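Local coordinates for ribonucleoside-diphosphate reductase (Pseudomonas aeruginosa, PDB 5IM3), which binds dATP and, as an allosterically regulated class I ribonucleotide reductase, probably converts ribonucleoside diphosphates into the deoxyribonucleotides needed for DNA synthesis, at residues K550-L555 with P561-K566; Q543-W548 with T891-W896. All coordinates share one frame; numbering follows the deposited sequence.

Contact 1. Residues K550-L555 with P561-K566; sequences KMLSML and PWLTFK
Leu552 and Leu555 of one helix meet Leu563 of the strand that follows it, packing the helix against a strand of the ten-stranded alpha-beta barrel of ribonucleotide reductase. The axes of helix 550-555 and strand 562-565 run at 132°, as the chain turns back through a short connection that reaches Pro561 by a cis peptide bond. The tight part is mostly apolar. Leu563 divides its branches between two partners: CD2 meets Leu552 CD2 at 3.8 Å, the two side chains crossing at about a right angle, while CD1 lies 4.0 Å from Leu555 CD2. With CG of Leu555 anti to its backbone N (chi1 -180°), its other methyl, CD1, lies 3.7 Å from the backbone oxygen Pro561 O and comes to the edge of the Trp562 indole, near the ring plane and 4.2 Å from CD1 of that ring. Tyr892 of helix 885-897 touches all three leucines.

Polar atoms enter where the backbones approach: a water lies 2.7 Å from Met551 O and 2.9 Å from Pro561 O, placed to link helix and strand. The other flank of the helix is looser and partly exposed. There Lys550 reaches Glu466 in a salt bridge, and Ser553 OG donates to Lys550 O at 3.0 Å, tilted 33° from the carbonyl plane on the same face as Met554 N, the oxygen's second donor.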
# COMPACT_ATOMS: atom_id res chain seq x y z
N LYS A 550 10.53 -19.19 -1.54
CA LYS A 550 11.15 -18.59 -0.36
C LYS A 550 12.63 -18.34 -0.58
O LYS A 550 13.17 -17.31 -0.17
CB LYS A 550 10.93 -19.50 0.85
CG LYS A 550 11.48 -18.96 2.16
CD LYS A 550 10.72 -17.73 2.62
CE LYS A 550 11.13 -17.31 4.02
NZ LYS A 550 10.41 -16.08 4.46
N MET A 551 13.32 -19.28 -1.25
CA MET A 551 14.74 -19.11 -1.53
C MET A 551 14.98 -17.88 -2.41
O MET A 551 15.91 -17.11 -2.16
CB MET A 551 15.29 -20.37 -2.19
CG MET A 551 15.25 -21.60 -1.29
SD MET A 551 15.31 -23.16 -2.19
CE MET A 551 16.94 -23.07 -2.95
N LEU A 552 14.14 -17.69 -3.43
CA LEU A 552 14.35 -16.55 -4.33
C LEU A 552 13.96 -15.23 -3.68
O LEU A 552 14.60 -14.21 -3.94
CB LEU A 552 13.58 -16.76 -5.63
CG LEU A 552 13.96 -18.01 -6.43
CD1 LEU A 552 13.14 -18.08 -7.71
CD2 LEU A 552 15.46 -18.05 -6.74
N SER A 553 12.94 -15.23 -2.82
CA SER A 553 12.54 -13.99 -2.17
C SER A 553 13.60 -13.54 -1.16
O SER A 553 13.83 -12.34 -1.00
CB SER A 553 11.18 -14.16 -1.49
OG SER A 553 11.25 -15.08 -0.42
N MET A 554 14.24 -14.49 -0.47
CA MET A 554 15.33 -14.12 0.44
C MET A 554 16.55 -13.64 -0.33
O MET A 554 17.19 -12.66 0.07
CB MET A 554 15.70 -15.31 1.33
CG MET A 554 14.68 -15.63 2.41
SD MET A 554 14.41 -14.27 3.56
CE MET A 554 12.91 -13.54 2.88
N LEU A 555 16.89 -14.31 -1.43
CA LEU A 555 17.97 -13.82 -2.28
C LEU A 555 17.68 -12.40 -2.76
O LEU A 555 18.58 -11.56 -2.83
CB LEU A 555 18.16 -14.77 -3.47
CG LEU A 555 19.26 -14.42 -4.48
CD1 LEU A 555 20.64 -14.49 -3.83
CD2 LEU A 555 19.20 -15.34 -5.68
N PRO A 561 20.37 -16.74 0.90
CA PRO A 561 21.60 -17.45 0.51
C PRO A 561 21.78 -17.53 -1.00
O PRO A 561 20.80 -17.51 -1.74
CB PRO A 561 21.40 -18.86 1.10
CG PRO A 561 20.26 -18.74 2.06
CD PRO A 561 19.39 -17.66 1.51
N TRP A 562 23.04 -17.62 -1.44
CA TRP A 562 23.31 -17.81 -2.85
C TRP A 562 22.85 -19.20 -3.29
O TRP A 562 22.55 -20.08 -2.47
CB TRP A 562 24.80 -17.62 -3.14
CG TRP A 562 25.30 -16.27 -2.72
CD1 TRP A 562 24.66 -15.08 -2.86
CD2 TRP A 562 26.55 -15.98 -2.09
NE1 TRP A 562 25.43 -14.06 -2.36
CE2 TRP A 562 26.60 -14.59 -1.87
CE3 TRP A 562 27.64 -16.76 -1.67
CZ2 TRP A 562 27.69 -13.96 -1.27
CZ3 TRP A 562 28.72 -16.13 -1.08
CH2 TRP A 562 28.74 -14.75 -0.88
N LEU A 563 22.79 -19.40 -4.60
CA LEU A 563 22.32 -20.64 -5.20
C LEU A 563 23.50 -21.35 -5.87
O LEU A 563 24.07 -20.82 -6.83
CB LEU A 563 21.21 -20.37 -6.21
CG LEU A 563 19.78 -20.19 -5.69
CD1 LEU A 563 19.69 -19.12 -4.61
CD2 LEU A 563 18.85 -19.84 -6.84
N THR A 564 23.85 -22.53 -5.37
CA THR A 564 24.88 -23.37 -5.97
C THR A 564 24.34 -24.79 -6.09
O THR A 564 23.48 -25.21 -5.31
CB THR A 564 26.17 -23.37 -5.13
OG1 THR A 564 25.95 -24.03 -3.89
CG2 THR A 564 26.65 -21.94 -4.88
N PHE A 565 24.85 -25.53 -7.07
CA PHE A 565 24.26 -26.81 -7.47
C PHE A 565 25.22 -27.95 -7.18
O PHE A 565 26.31 -28.03 -7.75
CB PHE A 565 23.86 -26.76 -8.94
CG PHE A 565 22.85 -25.70 -9.24
CD1 PHE A 565 21.56 -25.81 -8.76
CD2 PHE A 565 23.20 -24.57 -9.96
CE1 PHE A 565 20.62 -24.83 -9.02
CE2 PHE A 565 22.27 -23.58 -10.22
CZ PHE A 565 20.98 -23.71 -9.74
N LYS A 566 24.78 -28.86 -6.30
CA LYS A 566 25.65 -29.88 -5.74
C LYS A 566 26.06 -30.92 -6.77
O LYS A 566 27.22 -31.36 -6.79
CB LYS A 566 24.94 -30.53 -4.55
CG LYS A 566 25.43 -31.91 -4.14
CD LYS A 566 24.54 -32.49 -3.06
CE LYS A 566 24.99 -33.88 -2.66
NZ LYS A 566 23.93 -34.59 -1.89
O HOH W 1 18.12 -18.51 -1.42

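Contact 2. Residues Q543-W548 with T891-W896; sequences QAKDLW and TYRMAW
The indole of Trp548 presents its six-membered end to Tyr892, whose CB sits at the ring edge, near the ring plane, 3.7 Å from Trp548 CH2. It is thus the root of the tyrosine, and not its ring, that receives the tryptophan; the Tyr892 phenol leads away, with Thr891 CG2 over one of its faces, offset toward the rim. The third flat group, the guanidinium of Arg893, has Lys545 at its edge, with CE in its plane 3.9 Å from Arg893 NH2.

A first torsion of 175° swings the Trp548 indole out from its helix, on the far side of CB from the backbone N, and the ring spans much of the gap between two axes that stay 13.9 Å apart. A single aromatic side chain can in this way join helices whose backbones remain distant. Arg893 starts beside its own backbone N and then runs extended from CG to NE, bringing its guanidinium back toward Lys545 at the more exposed margin. Lys545 NZ and Arg893 NH2, both cationic groups, come within 3.5 Å, a closeness that the nearby carboxylate of Asp889 probably eases. Asp889 OD1 takes both the hydrogen bond of Trp548 NE1 and the salt bridge of Arg893 NE, so one oxygen helps to fix the indole and the arginine together. Arg893 also makes a cation-pi contact with Phe496.

The helical segments 544-548 and 891-896 run at 107° to each other in the barrel domain. Helix 489-496 supports Trp548 through Met492 and Val495, while Tyr892 rests on strand 878-881 and Met894 on helix 856-866.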
# COMPACT_ATOMS: atom_id res chain seq x y z
N GLN A 543 5.98 -28.21 -0.24
CA GLN A 543 5.95 -28.13 -1.69
C GLN A 543 7.26 -27.54 -2.19
O GLN A 543 7.70 -26.49 -1.70
CB GLN A 543 4.76 -27.30 -2.16
CG GLN A 543 3.41 -27.94 -1.88
CD GLN A 543 3.32 -29.35 -2.43
OE1 GLN A 543 3.28 -29.56 -3.64
NE2 GLN A 543 3.29 -30.33 -1.53
N ALA A 544 7.89 -28.21 -3.15
CA ALA A 544 9.16 -27.73 -3.68
C ALA A 544 9.05 -26.30 -4.19
O ALA A 544 9.93 -25.48 -3.95
CB ALA A 544 9.66 -28.66 -4.78
N LYS A 545 7.95 -25.99 -4.90
CA LYS A 545 7.76 -24.64 -5.42
C LYS A 545 7.71 -23.62 -4.30
O LYS A 545 8.19 -22.49 -4.46
CB LYS A 545 6.48 -24.58 -6.26
CG LYS A 545 6.69 -24.69 -7.76
CD LYS A 545 5.37 -24.84 -8.49
CE LYS A 545 5.51 -24.59 -9.99
NZ LYS A 545 5.61 -23.14 -10.31
N ASP A 546 7.13 -23.99 -3.16
CA ASP A 546 7.01 -23.05 -2.04
C ASP A 546 8.37 -22.75 -1.43
O ASP A 546 8.66 -21.59 -1.09
CB ASP A 546 6.05 -23.60 -0.99
CG ASP A 546 4.62 -23.69 -1.48
OD1 ASP A 546 4.30 -23.06 -2.51
OD2 ASP A 546 3.82 -24.39 -0.83
N LEU A 547 9.21 -23.76 -1.26
CA LEU A 547 10.55 -23.53 -0.73
C LEU A 547 11.40 -22.78 -1.75
O LEU A 547 12.17 -21.88 -1.39
CB LEU A 547 11.19 -24.86 -0.34
CG LEU A 547 12.55 -24.78 0.36
CD1 LEU A 547 12.45 -23.99 1.66
CD2 LEU A 547 13.10 -26.18 0.62
N TRP A 548 11.28 -23.14 -3.02
CA TRP A 548 11.97 -22.42 -4.09
C TRP A 548 11.61 -20.94 -4.07
O TRP A 548 12.49 -20.08 -4.14
CB TRP A 548 11.62 -23.07 -5.43
CG TRP A 548 12.16 -22.39 -6.65
CD1 TRP A 548 11.44 -21.79 -7.64
CD2 TRP A 548 13.54 -22.28 -7.03
NE1 TRP A 548 12.28 -21.30 -8.61
CE2 TRP A 548 13.57 -21.59 -8.26
CE3 TRP A 548 14.74 -22.69 -6.46
CZ2 TRP A 548 14.77 -21.29 -8.92
CZ3 TRP A 548 15.93 -22.39 -7.12
CH2 TRP A 548 15.93 -21.70 -8.33
N THR A 891 15.05 -16.97 -14.40
CA THR A 891 16.49 -16.80 -14.49
C THR A 891 17.23 -17.98 -13.86
O THR A 891 18.09 -18.59 -14.50
CB THR A 891 16.91 -15.49 -13.81
OG1 THR A 891 16.38 -14.38 -14.55
CG2 THR A 891 18.43 -15.37 -13.74
N TYR A 892 16.91 -18.30 -12.61
CA TYR A 892 17.67 -19.33 -11.91
C TYR A 892 17.23 -20.74 -12.29
O TYR A 892 17.99 -21.69 -12.06
CB TYR A 892 17.58 -19.11 -10.40
CG TYR A 892 18.35 -17.87 -9.99
CD1 TYR A 892 19.73 -17.91 -9.85
CD2 TYR A 892 17.71 -16.66 -9.78
CE1 TYR A 892 20.45 -16.79 -9.49
CE2 TYR A 892 18.42 -15.53 -9.42
CZ TYR A 892 19.79 -15.59 -9.28
OH TYR A 892 20.50 -14.47 -8.92
N ARG A 893 16.04 -20.90 -12.88
CA ARG A 893 15.75 -22.14 -13.60
C ARG A 893 16.67 -22.29 -14.80
O ARG A 893 17.21 -23.37 -15.05
CB ARG A 893 14.29 -22.16 -14.05
CG ARG A 893 13.27 -22.41 -12.96
CD ARG A 893 11.93 -22.82 -13.56
NE ARG A 893 10.85 -22.80 -12.57
CZ ARG A 893 9.74 -23.53 -12.65
NH1 ARG A 893 9.56 -24.36 -13.67
NH2 ARG A 893 8.82 -23.44 -11.70
N MET A 894 16.84 -21.21 -15.56
CA MET A 894 17.71 -21.25 -16.74
C MET A 894 19.15 -21.56 -16.35
O MET A 894 19.82 -22.35 -17.02
CB MET A 894 17.63 -19.92 -17.49
CG MET A 894 18.54 -19.80 -18.70
SD MET A 894 18.54 -18.14 -19.41
CE MET A 894 19.66 -18.37 -20.79
N ALA A 895 19.64 -20.94 -15.28
CA ALA A 895 21.00 -21.20 -14.83
C ALA A 895 21.21 -22.68 -14.55
O ALA A 895 22.24 -23.26 -14.95
CB ALA A 895 21.31 -20.38 -13.57
N TRP A 896 20.26 -23.32 -13.88
CA TRP A 896 20.34 -24.75 -13.63
C TRP A 896 20.16 -25.54 -14.92
O TRP A 896 20.90 -26.48 -15.20
CB TRP A 896 19.29 -25.15 -12.59
CG TRP A 896 19.25 -26.61 -12.27
CD1 TRP A 896 20.19 -27.31 -11.57
CD2 TRP A 896 18.22 -27.54 -12.62
NE1 TRP A 896 19.81 -28.63 -11.47
CE2 TRP A 896 18.60 -28.79 -12.10
CE3 TRP A 896 17.02 -27.43 -13.32
CZ2 TRP A 896 17.82 -29.93 -12.27
CZ3 TRP A 896 16.25 -28.56 -13.48
CH2 TRP A 896 16.65 -29.79 -12.95

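Overall arrangement
Contacts 1 and 2 have centres about 9 Å apart and share helix 544-558, whose first turns serve contact 2 and whose later turns serve contact 1. In chain order, segment 543-548 comes first, then 550-555 and 561-566, and the distant 891-896 closes a loop within which contact 1 is nested. Leu563 CD2 touches both Trp548 CH2 and Tyr892 CD1, and Phe565 CD1 meets Trp896 CD1 at 3.5 Å, so packing is continuous between them. Strand 562-565 pairs in parallel with strand 482-487 of the barrel sheet; a local helix-to-strand unit is thereby joined to helix 885-897, which comes much later in the chain, away from the nucleotide sites.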